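Long-range contacts in conserved protein (Mycobacterium tuberculosis, PDB 1RFE), which binds the deazaflavin coenzyme F420 and probably belongs to the oxidoreductases of the FMN-binding fold, although its reaction is unknown: residues R69-L74 with S87-A92; G25-I30 with T39-A44; G48-E53 with V134-R139; I8-A13 with T141-H146; S107-Y112 with P122-M127. One frame throughout, in Å; residues are numbered along the deposited sequence. Where two conformers were deposited one is given.

Interaction 1 of 5, residues R69-L74 with S87-A92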
# COMPACT_ATOMS: atom_id res chain seq x y z
N ARG A 69 13.24 -1.69 7.03
CA ARG A 69 12.98 -2.40 5.79
C ARG A 69 11.52 -2.90 5.76
O ARG A 69 11.01 -3.43 6.74
CB ARG A 69 13.99 -3.55 5.62
CG ARG A 69 15.43 -3.06 5.22
CD ARG A 69 16.42 -4.16 5.06
NE ARG A 69 16.45 -4.99 6.29
CZ ARG A 69 16.93 -6.22 6.36
NH1 ARG A 69 17.43 -6.82 5.30
NH2 ARG A 69 16.89 -6.87 7.51
N VAL A 70 10.86 -2.61 4.65
CA VAL A 70 9.47 -2.96 4.43
C VAL A 70 9.26 -3.52 3.04
O VAL A 70 10.03 -3.21 2.10
CB VAL A 70 8.48 -1.76 4.50
CG1 VAL A 70 8.07 -1.53 5.82
CG2 VAL A 70 9.03 -0.47 3.83
N SER A 71 8.21 -4.33 2.92
CA SER A 71 7.66 -4.69 1.62
C SER A 71 6.18 -4.42 1.60
O SER A 71 5.49 -4.53 2.65
CB SER A 71 7.88 -6.17 1.32
OG SER A 71 9.26 -6.45 1.37
N PHE A 72 5.66 -4.06 0.43
CA PHE A 72 4.22 -3.77 0.33
C PHE A 72 3.75 -4.27 -1.01
O PHE A 72 4.37 -3.97 -2.02
CB PHE A 72 3.98 -2.27 0.52
CG PHE A 72 2.54 -1.90 0.76
CD1 PHE A 72 1.97 -2.02 2.00
CD2 PHE A 72 1.76 -1.39 -0.28
CE1 PHE A 72 0.65 -1.66 2.19
CE2 PHE A 72 0.46 -1.02 -0.08
CZ PHE A 72 -0.10 -1.15 1.17
N LEU A 73 2.63 -5.01 -1.01
CA LEU A 73 2.12 -5.66 -2.21
C LEU A 73 0.63 -5.32 -2.45
O LEU A 73 -0.20 -5.45 -1.57
CB LEU A 73 2.29 -7.19 -2.11
CG LEU A 73 1.92 -8.05 -3.36
CD1 LEU A 73 2.70 -9.36 -3.47
CD2 LEU A 73 0.44 -8.44 -3.39
N LEU A 74 0.35 -4.90 -3.68
CA LEU A 74 -1.00 -4.68 -4.18
C LEU A 74 -1.26 -5.63 -5.32
O LEU A 74 -0.43 -5.78 -6.20
CB LEU A 74 -1.13 -3.25 -4.70
CG LEU A 74 -1.09 -2.10 -3.70
CD1 LEU A 74 -0.87 -0.77 -4.37
CD2 LEU A 74 -2.39 -2.11 -2.88
N SER A 87 4.61 -4.76 -6.54
CA SER A 87 5.28 -5.23 -5.33
C SER A 87 6.46 -4.29 -5.09
O SER A 87 7.31 -4.12 -5.99
CB SER A 87 5.77 -6.66 -5.57
OG SER A 87 6.32 -7.20 -4.38
N PHE A 88 6.50 -3.69 -3.91
CA PHE A 88 7.49 -2.69 -3.51
C PHE A 88 8.34 -3.27 -2.39
O PHE A 88 7.83 -3.91 -1.47
CB PHE A 88 6.81 -1.43 -2.92
CG PHE A 88 5.87 -0.73 -3.88
CD1 PHE A 88 6.36 -0.12 -5.00
CD2 PHE A 88 4.50 -0.72 -3.67
CE1 PHE A 88 5.52 0.55 -5.86
CE2 PHE A 88 3.64 -0.06 -4.55
CZ PHE A 88 4.13 0.57 -5.61
N GLU A 89 9.65 -3.07 -2.49
CA GLU A 89 10.53 -3.34 -1.40
C GLU A 89 11.25 -2.02 -1.16
O GLU A 89 11.56 -1.31 -2.09
CB GLU A 89 11.49 -4.50 -1.72
CG GLU A 89 10.76 -5.81 -1.91
CD GLU A 89 11.62 -6.98 -2.28
OE1 GLU A 89 12.86 -6.78 -2.39
OE2 GLU A 89 11.05 -8.14 -2.41
N GLY A 90 11.47 -1.68 0.10
CA GLY A 90 12.13 -0.43 0.43
C GLY A 90 12.35 -0.21 1.88
O GLY A 90 12.66 -1.15 2.64
N VAL A 91 12.18 1.06 2.25
CA VAL A 91 12.34 1.52 3.62
C VAL A 91 11.13 2.40 3.96
O VAL A 91 10.55 3.06 3.10
CB VAL A 91 13.67 2.29 3.83
CG1 VAL A 91 14.86 1.41 3.51
CG2 VAL A 91 13.72 3.55 2.99
N ALA A 92 10.73 2.33 5.22
CA ALA A 92 9.72 3.19 5.78
C ALA A 92 10.38 4.26 6.65
O ALA A 92 11.34 3.95 7.32
CB ALA A 92 8.84 2.41 6.66

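Interaction 2 of 5, residues G25-I30 with T39-A44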
# COMPACT_ATOMS: atom_id res chain seq x y z
N GLY A 25 -3.59 -3.23 0.43
CA GLY A 25 -2.41 -4.00 0.18
C GLY A 25 -1.97 -4.78 1.41
O GLY A 25 -2.57 -4.67 2.44
N THR A 26 -0.92 -5.56 1.24
CA THR A 26 -0.25 -6.30 2.29
C THR A 26 1.12 -5.71 2.60
O THR A 26 1.98 -5.63 1.74
CB THR A 26 -0.07 -7.77 1.85
OG1 THR A 26 -1.36 -8.36 1.58
CG2 THR A 26 0.50 -8.62 2.98
N LEU A 27 1.30 -5.32 3.87
CA LEU A 27 2.54 -4.81 4.36
C LEU A 27 3.27 -5.95 5.05
O LEU A 27 2.65 -6.73 5.74
CB LEU A 27 2.28 -3.68 5.36
CG LEU A 27 3.51 -3.10 6.09
CD1 LEU A 27 4.32 -2.24 5.18
CD2 LEU A 27 3.05 -2.37 7.30
N ALA A 28 4.57 -6.06 4.81
CA ALA A 28 5.44 -6.91 5.61
C ALA A 28 6.48 -6.04 6.31
O ALA A 28 7.21 -5.33 5.65
CB ALA A 28 6.17 -7.93 4.74
N THR A 29 6.58 -6.16 7.61
CA THR A 29 7.75 -5.66 8.36
C THR A 29 8.53 -6.85 8.93
O THR A 29 8.12 -8.04 8.84
CB THR A 29 7.31 -4.71 9.53
OG1 THR A 29 6.42 -5.41 10.43
CG2 THR A 29 6.46 -3.57 9.08
N ILE A 30 9.66 -6.56 9.53
CA ILE A 30 10.54 -7.62 9.96
C ILE A 30 10.41 -7.75 11.47
O ILE A 30 10.67 -6.81 12.17
CB ILE A 30 11.98 -7.31 9.57
CG1 ILE A 30 12.05 -7.22 8.06
CG2 ILE A 30 12.97 -8.41 10.12
CD1 ILE A 30 13.41 -6.91 7.54
N THR A 39 0.38 -7.72 7.60
CA THR A 39 -0.93 -7.11 7.91
C THR A 39 -1.56 -6.60 6.62
O THR A 39 -0.86 -6.21 5.70
CB THR A 39 -0.78 -5.94 8.92
OG1 THR A 39 -0.10 -4.85 8.29
CG2 THR A 39 0.09 -6.30 10.13
N ALA A 40 -2.90 -6.67 6.51
CA ALA A 40 -3.62 -6.11 5.39
C ALA A 40 -4.02 -4.66 5.78
O ALA A 40 -4.66 -4.46 6.79
CB ALA A 40 -4.83 -6.90 5.14
N MSE A 41 -3.61 -3.69 4.97
CA MSE A 41 -3.65 -2.27 5.33
C MSE A 41 -4.46 -1.48 4.26
O MSE A 41 -4.24 -1.65 3.09
CB MSE A 41 -2.20 -1.68 5.35
CG MSE A 41 -1.25 -2.21 6.49
SE MSE A 41 -2.04 -1.84 8.18
CE MSE A 41 -1.54 -0.01 8.31
N TRP A 42 -5.36 -0.61 4.72
CA TRP A 42 -5.77 0.56 3.94
C TRP A 42 -4.68 1.59 4.00
O TRP A 42 -3.80 1.52 4.85
CB TRP A 42 -7.03 1.18 4.46
CG TRP A 42 -8.26 0.36 4.20
CD1 TRP A 42 -8.35 -0.79 3.48
CD2 TRP A 42 -9.57 0.67 4.64
NE1 TRP A 42 -9.65 -1.23 3.46
CE2 TRP A 42 -10.43 -0.35 4.16
CE3 TRP A 42 -10.13 1.71 5.38
CZ2 TRP A 42 -11.81 -0.36 4.42
CZ3 TRP A 42 -11.53 1.71 5.64
CH2 TRP A 42 -12.33 0.68 5.16
N TYR A 43 -4.71 2.54 3.09
CA TYR A 43 -3.60 3.47 3.00
C TYR A 43 -3.96 4.81 2.46
O TYR A 43 -5.04 5.02 1.82
CB TYR A 43 -2.42 2.84 2.24
CG TYR A 43 -2.72 2.44 0.83
CD1 TYR A 43 -2.47 3.32 -0.24
CD2 TYR A 43 -3.25 1.19 0.55
CE1 TYR A 43 -2.75 2.92 -1.57
CE2 TYR A 43 -3.51 0.80 -0.79
CZ TYR A 43 -3.26 1.66 -1.82
OH TYR A 43 -3.55 1.25 -3.12
N ALA A 44 -3.03 5.72 2.72
CA ALA A 44 -3.02 7.04 2.13
C ALA A 44 -2.07 7.12 0.95
O ALA A 44 -1.11 6.32 0.84
CB ALA A 44 -2.68 8.11 3.17

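Interaction 3 of 5, residues G48-E53 with V134-R139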
# COMPACT_ATOMS: atom_id res chain seq x y z
N GLY A 48 2.40 11.03 -4.70
CA GLY A 48 2.80 9.80 -5.34
C GLY A 48 3.18 8.64 -4.44
O GLY A 48 3.47 7.55 -4.94
N GLU A 49 3.23 8.84 -3.13
CA GLU A 49 3.82 7.84 -2.24
C GLU A 49 2.78 7.28 -1.30
O GLU A 49 1.90 8.02 -0.86
CB GLU A 49 4.93 8.46 -1.36
CG GLU A 49 6.20 8.89 -2.10
CD GLU A 49 7.28 9.34 -1.12
OE1 GLU A 49 7.00 10.29 -0.33
OE2 GLU A 49 8.38 8.73 -1.15
N ILE A 50 2.91 6.00 -1.00
CA ILE A 50 2.06 5.31 -0.05
C ILE A 50 2.50 5.63 1.38
O ILE A 50 3.70 5.58 1.69
CB ILE A 50 2.08 3.74 -0.27
CG1 ILE A 50 1.43 3.40 -1.60
CG2 ILE A 50 1.38 2.99 0.91
CD1 ILE A 50 1.70 2.02 -2.14
N TRP A 51 1.51 6.01 2.19
CA TRP A 51 1.64 6.21 3.62
C TRP A 51 0.62 5.40 4.37
O TRP A 51 -0.53 5.27 3.93
CB TRP A 51 1.37 7.66 4.02
CG TRP A 51 2.38 8.70 3.60
CD1 TRP A 51 2.68 9.05 2.36
CD2 TRP A 51 3.21 9.51 4.45
NE1 TRP A 51 3.64 10.02 2.34
CE2 TRP A 51 3.94 10.37 3.62
CE3 TRP A 51 3.35 9.63 5.85
CZ2 TRP A 51 4.84 11.33 4.13
CZ3 TRP A 51 4.23 10.59 6.35
CH2 TRP A 51 4.97 11.42 5.50
N LEU A 52 1.03 4.95 5.55
CA LEU A 52 0.21 4.22 6.45
C LEU A 52 0.05 5.00 7.74
O LEU A 52 0.82 5.94 8.00
CB LEU A 52 0.80 2.83 6.73
CG LEU A 52 1.21 2.04 5.47
CD1 LEU A 52 1.94 0.79 5.84
CD2 LEU A 52 0.04 1.71 4.51
N GLU A 53 -1.00 4.65 8.50
CA GLU A 53 -1.16 5.18 9.85
C GLU A 53 -1.21 4.01 10.79
O GLU A 53 -1.82 3.00 10.46
CB GLU A 53 -2.39 6.11 9.98
CG GLU A 53 -3.77 5.53 9.62
CD GLU A 53 -4.51 4.89 10.79
OE1 GLU A 53 -4.84 3.68 10.69
N VAL A 134 3.48 6.43 8.36
CA VAL A 134 4.52 5.56 7.87
C VAL A 134 4.64 5.77 6.38
O VAL A 134 3.79 5.35 5.60
CB VAL A 134 4.23 4.06 8.19
CG1 VAL A 134 5.27 3.15 7.51
CG2 VAL A 134 4.26 3.83 9.70
N ARG A 135 5.68 6.46 5.97
CA ARG A 135 5.92 6.71 4.59
C ARG A 135 6.72 5.56 3.98
O ARG A 135 7.80 5.27 4.42
CB ARG A 135 6.65 8.04 4.45
CG ARG A 135 7.12 8.48 3.07
CD ARG A 135 7.98 9.78 3.22
NE ARG A 135 8.91 10.09 2.15
CZ ARG A 135 10.26 9.97 2.19
NH1 ARG A 135 10.96 9.54 3.26
NH2 ARG A 135 10.94 10.32 1.11
N ILE A 136 6.17 4.95 2.94
CA ILE A 136 6.83 3.87 2.20
C ILE A 136 7.63 4.44 1.03
O ILE A 136 7.11 5.09 0.09
CB ILE A 136 5.81 2.84 1.76
CG1 ILE A 136 5.16 2.30 3.06
CG2 ILE A 136 6.49 1.73 0.90
CD1 ILE A 136 4.14 1.25 2.90
N VAL A 137 8.93 4.22 1.11
CA VAL A 137 9.83 4.62 0.04
C VAL A 137 10.37 3.40 -0.67
O VAL A 137 11.08 2.60 -0.08
CB VAL A 137 10.99 5.42 0.57
CG1 VAL A 137 11.84 5.91 -0.64
CG2 VAL A 137 10.49 6.56 1.39
N ALA A 138 10.02 3.25 -1.94
CA ALA A 138 10.38 2.07 -2.66
C ALA A 138 11.81 2.24 -3.23
O ALA A 138 12.18 3.30 -3.72
CB ALA A 138 9.40 1.86 -3.77
N ARG A 139 12.60 1.18 -3.17
CA ARG A 139 13.87 1.11 -3.87
C ARG A 139 13.84 0.10 -4.99
O ARG A 139 14.64 0.17 -5.88
CB ARG A 139 14.99 0.72 -2.95
CG ARG A 139 14.84 1.26 -1.58
CD ARG A 139 15.90 2.12 -1.11
NE ARG A 139 15.41 3.50 -1.30
CZ ARG A 139 15.85 4.51 -0.55
NH1 ARG A 139 16.76 4.27 0.38
NH2 ARG A 139 15.41 5.74 -0.73
O HOH W 1 5.29 4.50 -1.68

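Interaction 4 of 5, residues I8-A13 with T141-H146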
# COMPACT_ATOMS: atom_id res chain seq x y z
N ILE A 8 4.90 -7.86 -19.46
CA ILE A 8 3.77 -7.65 -18.56
C ILE A 8 3.99 -6.51 -17.55
O ILE A 8 3.10 -6.21 -16.77
CB ILE A 8 3.41 -8.95 -17.80
CG1 ILE A 8 4.62 -9.43 -16.98
CG2 ILE A 8 2.93 -10.00 -18.78
CD1 ILE A 8 4.32 -10.58 -16.05
N VAL A 9 5.17 -5.89 -17.56
CA VAL A 9 5.46 -4.69 -16.79
C VAL A 9 4.45 -3.58 -17.02
O VAL A 9 3.94 -3.38 -18.12
CB VAL A 9 6.91 -4.15 -17.07
CG1 VAL A 9 7.02 -3.53 -18.47
CG2 VAL A 9 7.36 -3.16 -15.99
N MSE A 10 4.08 -2.91 -15.94
CA MSE A 10 3.28 -1.70 -16.04
C MSE A 10 4.16 -0.47 -16.11
O MSE A 10 5.22 -0.44 -15.52
CB MSE A 10 2.35 -1.59 -14.83
CG MSE A 10 1.20 -2.58 -14.87
SE MSE A 10 -0.30 -2.00 -13.77
CE MSE A 10 0.49 -2.36 -12.24
N SER A 11 3.72 0.53 -16.87
CA SER A 11 4.36 1.85 -16.89
C SER A 11 4.26 2.59 -15.56
O SER A 11 3.38 2.33 -14.72
CB SER A 11 3.72 2.74 -17.96
OG SER A 11 2.37 3.09 -17.59
N GLU A 12 5.16 3.53 -15.38
CA GLU A 12 5.12 4.41 -14.22
C GLU A 12 3.71 4.95 -14.01
O GLU A 12 3.21 4.96 -12.88
CB GLU A 12 6.10 5.54 -14.41
CG GLU A 12 6.37 6.34 -13.16
CD GLU A 12 7.52 7.30 -13.33
OE1 GLU A 12 7.28 8.39 -13.92
OE2 GLU A 12 8.67 6.92 -12.92
N ALA A 13 3.06 5.36 -15.09
CA ALA A 13 1.77 5.99 -14.97
C ALA A 13 0.69 4.97 -14.64
O ALA A 13 -0.22 5.27 -13.94
CB ALA A 13 1.40 6.77 -16.26
N THR A 141 10.90 -2.12 -7.35
CA THR A 141 9.55 -2.20 -7.78
C THR A 141 9.49 -3.25 -8.86
O THR A 141 10.28 -3.24 -9.78
CB THR A 141 9.14 -0.89 -8.37
OG1 THR A 141 9.13 0.11 -7.35
CG2 THR A 141 7.67 -0.94 -8.88
N ARG A 142 8.53 -4.14 -8.71
CA ARG A 142 8.19 -5.11 -9.72
C ARG A 142 6.70 -4.99 -9.96
O ARG A 142 5.91 -4.84 -9.02
CB ARG A 142 8.56 -6.52 -9.26
CG ARG A 142 10.05 -6.83 -9.32
CD ARG A 142 10.66 -6.73 -10.73
NE ARG A 142 12.09 -6.98 -10.76
CZ ARG A 142 13.04 -6.05 -10.60
NH1 ARG A 142 12.71 -4.77 -10.40
NH2 ARG A 142 14.33 -6.41 -10.63
N SER A 143 6.30 -5.03 -11.23
CA SER A 143 4.86 -4.98 -11.55
C SER A 143 4.45 -6.00 -12.60
O SER A 143 5.30 -6.59 -13.32
CB SER A 143 4.48 -3.58 -12.04
OG SER A 143 5.20 -3.19 -13.21
N TRP A 144 3.14 -6.19 -12.71
CA TRP A 144 2.60 -7.09 -13.68
C TRP A 144 1.15 -6.77 -14.06
O TRP A 144 0.34 -6.31 -13.25
CB TRP A 144 2.75 -8.53 -13.23
CG TRP A 144 1.96 -8.88 -11.99
CD1 TRP A 144 0.76 -9.49 -11.94
CD2 TRP A 144 2.38 -8.69 -10.62
NE1 TRP A 144 0.36 -9.65 -10.63
CE2 TRP A 144 1.34 -9.16 -9.80
CE3 TRP A 144 3.49 -8.10 -10.01
CZ2 TRP A 144 1.41 -9.12 -8.38
CZ3 TRP A 144 3.56 -8.05 -8.62
CH2 TRP A 144 2.52 -8.55 -7.83
N ASP A 145 0.84 -7.00 -15.31
CA ASP A 145 -0.54 -6.91 -15.81
C ASP A 145 -0.70 -7.93 -16.90
O ASP A 145 -0.22 -7.75 -18.03
CB ASP A 145 -0.86 -5.52 -16.34
CG ASP A 145 -2.35 -5.35 -16.66
OD1 ASP A 145 -3.09 -6.36 -16.59
OD2 ASP A 145 -2.87 -4.26 -16.94
N HIS A 146 -1.40 -9.01 -16.56
CA HIS A 146 -1.51 -10.14 -17.46
C HIS A 146 -2.39 -9.84 -18.67
O HIS A 146 -2.35 -10.57 -19.64
CB HIS A 146 -1.95 -11.39 -16.72
CG HIS A 146 -0.85 -12.04 -15.94
ND1 HIS A 146 -0.93 -13.32 -15.46
CD2 HIS A 146 0.34 -11.55 -15.51
CE1 HIS A 146 0.19 -13.62 -14.82
NE2 HIS A 146 0.97 -12.56 -14.83

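Interaction 5 of 5, residues S107-Y112 with P122-M127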
# COMPACT_ATOMS: atom_id res chain seq x y z
N SER A 107 -6.22 11.94 3.43
CA SER A 107 -6.15 11.09 2.27
C SER A 107 -6.92 9.80 2.52
O SER A 107 -7.63 9.34 1.63
CB SER A 107 -4.68 10.84 1.79
OG SER A 107 -4.62 9.73 0.94
N VAL A 108 -6.83 9.25 3.73
CA VAL A 108 -7.54 8.08 4.09
C VAL A 108 -9.05 8.35 4.12
O VAL A 108 -9.84 7.52 3.67
CB VAL A 108 -7.10 7.51 5.49
CG1 VAL A 108 -8.15 6.52 6.01
CG2 VAL A 108 -5.69 6.83 5.41
N TRP A 109 -9.41 9.50 4.66
CA TRP A 109 -10.78 9.95 4.68
C TRP A 109 -11.36 10.08 3.28
O TRP A 109 -12.44 9.58 3.03
CB TRP A 109 -10.91 11.27 5.40
CG TRP A 109 -12.30 11.76 5.49
CD1 TRP A 109 -13.00 12.52 4.58
CD2 TRP A 109 -13.15 11.56 6.59
NE1 TRP A 109 -14.25 12.80 5.08
CE2 TRP A 109 -14.36 12.20 6.31
CE3 TRP A 109 -13.00 10.92 7.84
CZ2 TRP A 109 -15.42 12.20 7.22
CZ3 TRP A 109 -14.04 10.90 8.71
CH2 TRP A 109 -15.25 11.55 8.40
N GLU A 110 -10.64 10.68 2.37
CA GLU A 110 -11.10 10.86 1.04
C GLU A 110 -11.11 9.57 0.23
O GLU A 110 -11.99 9.37 -0.61
CB GLU A 110 -10.26 11.92 0.36
CG GLU A 110 -10.61 13.32 0.90
CD GLU A 110 -10.08 14.46 0.06
OE1 GLU A 110 -8.96 14.31 -0.48
OE2 GLU A 110 -10.76 15.52 -0.00
N ARG A 111 -10.21 8.65 0.56
CA ARG A 111 -10.05 7.45 -0.17
C ARG A 111 -11.13 6.42 0.24
O ARG A 111 -11.56 5.62 -0.57
CB ARG A 111 -8.63 6.88 -0.06
CG ARG A 111 -7.59 7.58 -0.95
CD ARG A 111 -6.12 7.22 -0.65
NE ARG A 111 -6.01 5.77 -0.56
CZ ARG A 111 -6.08 4.91 -1.59
NH1 ARG A 111 -6.10 5.30 -2.86
NH2 ARG A 111 -6.09 3.62 -1.34
N TYR A 112 -11.57 6.46 1.48
CA TYR A 112 -12.41 5.41 1.99
C TYR A 112 -13.71 5.87 2.61
O TYR A 112 -14.53 5.02 3.00
CB TYR A 112 -11.65 4.54 3.00
CG TYR A 112 -10.38 3.88 2.47
CD1 TYR A 112 -10.40 2.61 1.87
CD2 TYR A 112 -9.16 4.49 2.63
CE1 TYR A 112 -9.22 2.02 1.42
CE2 TYR A 112 -7.98 3.92 2.16
CZ TYR A 112 -8.01 2.71 1.58
OH TYR A 112 -6.83 2.17 1.15
N PRO A 122 -12.54 17.29 13.45
CA PRO A 122 -12.45 16.57 14.75
C PRO A 122 -12.38 15.05 14.61
O PRO A 122 -11.84 14.36 15.47
CB PRO A 122 -13.75 16.96 15.49
CG PRO A 122 -14.21 18.20 14.85
CD PRO A 122 -13.74 18.14 13.40
N MSE A 123 -12.97 14.55 13.54
CA MSE A 123 -13.07 13.12 13.30
C MSE A 123 -11.75 12.56 12.71
O MSE A 123 -11.28 11.50 13.10
CB MSE A 123 -14.27 12.86 12.42
CG MSE A 123 -15.62 13.12 13.19
SE MSE A 123 -17.18 12.30 12.26
CE MSE A 123 -16.62 10.51 12.37
N VAL A 124 -11.14 13.33 11.84
CA VAL A 124 -9.80 13.05 11.32
C VAL A 124 -8.75 13.26 12.43
O VAL A 124 -7.85 12.44 12.56
CB VAL A 124 -9.53 13.92 10.09
CG1 VAL A 124 -8.09 13.70 9.51
CG2 VAL A 124 -10.56 13.60 9.03
N ASP A 125 -8.89 14.30 13.23
CA ASP A 125 -8.05 14.50 14.43
C ASP A 125 -8.11 13.25 15.31
O ASP A 125 -7.11 12.82 15.83
CB ASP A 125 -8.49 15.74 15.27
CG ASP A 125 -8.08 17.11 14.65
OD1 ASP A 125 -7.17 17.19 13.76
OD2 ASP A 125 -8.65 18.20 15.02
N GLN A 126 -9.30 12.66 15.47
CA GLN A 126 -9.46 11.52 16.36
C GLN A 126 -8.94 10.20 15.79
O GLN A 126 -8.36 9.39 16.50
CB GLN A 126 -10.94 11.34 16.75
CG GLN A 126 -11.18 10.75 18.11
CD GLN A 126 -12.69 10.57 18.36
OE1 GLN A 126 -13.35 11.48 18.88
NE2 GLN A 126 -13.22 9.43 17.94
N MSE A 127 -9.13 9.99 14.50
CA MSE A 127 -8.54 8.86 13.79
C MSE A 127 -7.00 8.87 13.96
O MSE A 127 -6.37 7.81 14.14
CB MSE A 127 -8.92 8.92 12.30
CG MSE A 127 -8.11 8.01 11.33
SE MSE A 127 -8.17 8.70 9.45
CE MSE A 127 -10.05 8.31 9.12

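Interaction 1 of 5, residues R69-L74 with S87-A92
Phe88 O takes two contacts from neighbouring residues of the facing strand: a hydrogen bond from Phe72 N at 2.9 Å and a CA-H...O contact from Ser71 CA at 3.2 Å. Phe72 O accepts Phe88 N in return, and Val70 exchanges two such bonds with Gly90, so strands 69-76 and 84-95 form a twisted antiparallel hairpin in the split beta-barrel of the FMN-binding (pyridoxamine 5'-phosphate oxidase-like) family. Gly90 brings no side chain beside Val70, whose CG2 rests on the backbone at Val91 C (3.6 Å) and against Ala92 CB (4.0 Å). On the same face Phe88 CD2 comes to the edge of the Phe72 ring, 4.4 Å from Phe72 CD2; Phe72 packs on Ile136, and both rings on Ile50. On the other face Ser71 OG lies nearest the aliphatic Glu89 CG, at 3.7 Å. Backbone bonds therefore set the register, while the face of Val70, Phe72 and Phe88 turns to the barrel core and the other, with Arg69, Ser71, Leu73, Glu89 and Val91, is mixed and more exposed.

Interaction 2 of 5, residues G25-I30 with T39-A44
Leu27 and Thr39 stand side by side and point the same way, with Leu27 CB 4.0 Å from Thr39 OG1 in the conformer given. Leu27 CB also meets CG of Met41, a selenomethionine, at 4.0 Å. Met41 CG lies beside its own backbone N (chi1 -68°), and the chain then bends at chi2 and chi3. These side chains share one face of the beta hairpin made by strands 25-30 and 36-46 of the split barrel, where Leu27 and Met41 also touch Leu52; Thr26 and Ala40, small residues, occupy the other face. The pairing is antiparallel: Met41 N donates to Gly25 O at 2.9 Å, Gly25 N to Met41 O at 3.2 Å, and Leu27 and Thr39 exchange a similar pair. The Tyr43 ring comes edge-on to the Gly25 backbone, its CE2 4.2 Å from Gly25 N, and Met41 O lies in the plane of that ring. The hydroxyl at the far end of Tyr43 is bound to Val19 O, the ring of Tyr43 lying against Arg111 in a cation-pi contact.

Interaction 3 of 5, residues G48-E53 with V134-R139
Strands 49-55 and 131-138 pair antiparallel in the split-barrel sheet, and Trp51 and Arg135 sit opposite each other on one of its faces. Arg135 CB lies over the six-membered ring of Trp51, 3.6 Å from its centroid and 7° off the normal, a CH-pi contact. With Arg135 CG anti to the backbone N (chi1 175°), the extended chi2 carries CD along the ring, to 3.6 Å from Trp51 CZ2; the chain continues extended to NE. The guanidinium itself is turned 54° from the indole. Arg135 NE donates to Glu49 OE1 on its syn side at 3.1 Å, a salt bridge whose partner planes are far from coplanar; Arg135 NH1 has a second acid in Glu93, and Val137 CG2 covers one guanidinium face. Two anions around one arginine probably help to fix the guanidinium and balance its charge.

The other face belongs to the barrel interior. Ile136 CD1 touches both Leu52 CD1 (3.7 Å) and Ile50 CG2 (3.8 Å), and Phe72 of the hairpin strand 69-76 packs on all three residues, branched side chains that fill such a core well. Leu52 and Val134 exchange two backbone bonds, and Ile136 N donates to Ile50 O at 2.8 Å. Beyond this the strands part, and one water takes over: it accepts from Ile50 N at 2.9 Å and donates to Ile136 O at 2.6 Å.

Interaction 4 of 5, residues I8-A13 with T141-H146
Ile8 O receives the N-H of Asp145 at 2.8 Å, by which the N-terminal arm leading into helix 12-21 joins strand 140-145, the last strand of the split-barrel sheet. The donor lies in the carbonyl plane of Ile8, but the bond is far from straight, with an N-H...O angle of 132°; Trp144 CA, through its hydrogen, gives Ile8 O a second, weaker partner at 3.3 Å. Further on the arm no longer pairs backbone to backbone: Met10 N donates to Ser143 OG at 3.0 Å. Ser143 OG is folded back between its own N and carbonyl carbon (chi1 60°), the rotamer that turns this short hydroxyl toward the arm. Ser143 N is taken by Gln4 OE1, and Val9 O by Lys148 NZ, so residues outside the two segments satisfy further polar groups of this buried seam. Asp145 OD1 accepts Arg147 N, and His146 ND1 binds Tyr80 O. Past the contact, Ser11 is the N-cap of the helix, its OG meeting Glu14 N. Carbon contacts fill in between: Met10, a selenomethionine, crosses Asp145 at about a right angle, with Met10 CG 3.9 Å from the aliphatic CB of Asp145, and Ile8 CD1 closes the other end, 3.8 Å from Trp144 CB and 4.1 Å from His146 NE2.

Interaction 5 of 5, residues S107-Y112 with P122-M127
The Trp109 indole takes Val124 CG2 above its plane, 3.6 Å up and offset toward the rim, where Val124 CG2 is 3.8 Å from Trp109 CE3. At the edge, near the plane, comes CE of Met127, 4.1 Å from the same Trp109 CE3, and Met123 CB lies 4.2 Å from Trp109 CZ3; both methionines are selenomethionines. Trp109 CG is anti to the backbone N (chi1 -178°), which sets the ring out toward helix 122-127. The other end of the indole is polar, its NE1 bound to Pro115 O. Met127 bends at chi3 (-69°), placing CE by the indole, while its selenium touches Val108 CG1 at 4.1 Å.

The segments 107-112 and 122-127, of two successive helices joined by a loop, have axes 11.0 Å apart at 110°, a gap spanned by long or broad side chains such as tryptophan and methionine. Another flank of the first helix is polar: Arg111 NH2 donates to Tyr112 OH, and Arg111 and Tyr112 are further bound to Tyr43 of strand 36-46. Between the two segments, by contrast, all direct contacts are apolar. Such contacts have little direction, so the fit of shapes, rather than bond geometry, probably sets how the short helix lies on the long one.

Overall arrangement
Interactions 1, 2 and 3 belong to the same antiparallel sheet and touch one another: strand 25-30 bonds to strand 69-76, strand 84-95 to strand 131-138, and strand 36-46 to strand 49-55, so that their apolar faces share the residues around Phe72, Leu27 and Leu52. Interaction 1 is mostly a surface hairpin, interactions 2 and 3 partly buried, and interaction 3 alone carries a salt bridge across its strands. Interaction 4, a buried contact at the sheet's edge, joins the N-terminal arm by one backbone bond and one to a serine hydroxyl. The centres of interaction 4 and interaction 5 are about 30 Å apart. Interaction 5 is purely apolar and meets interaction 2 through Arg111 and Tyr112.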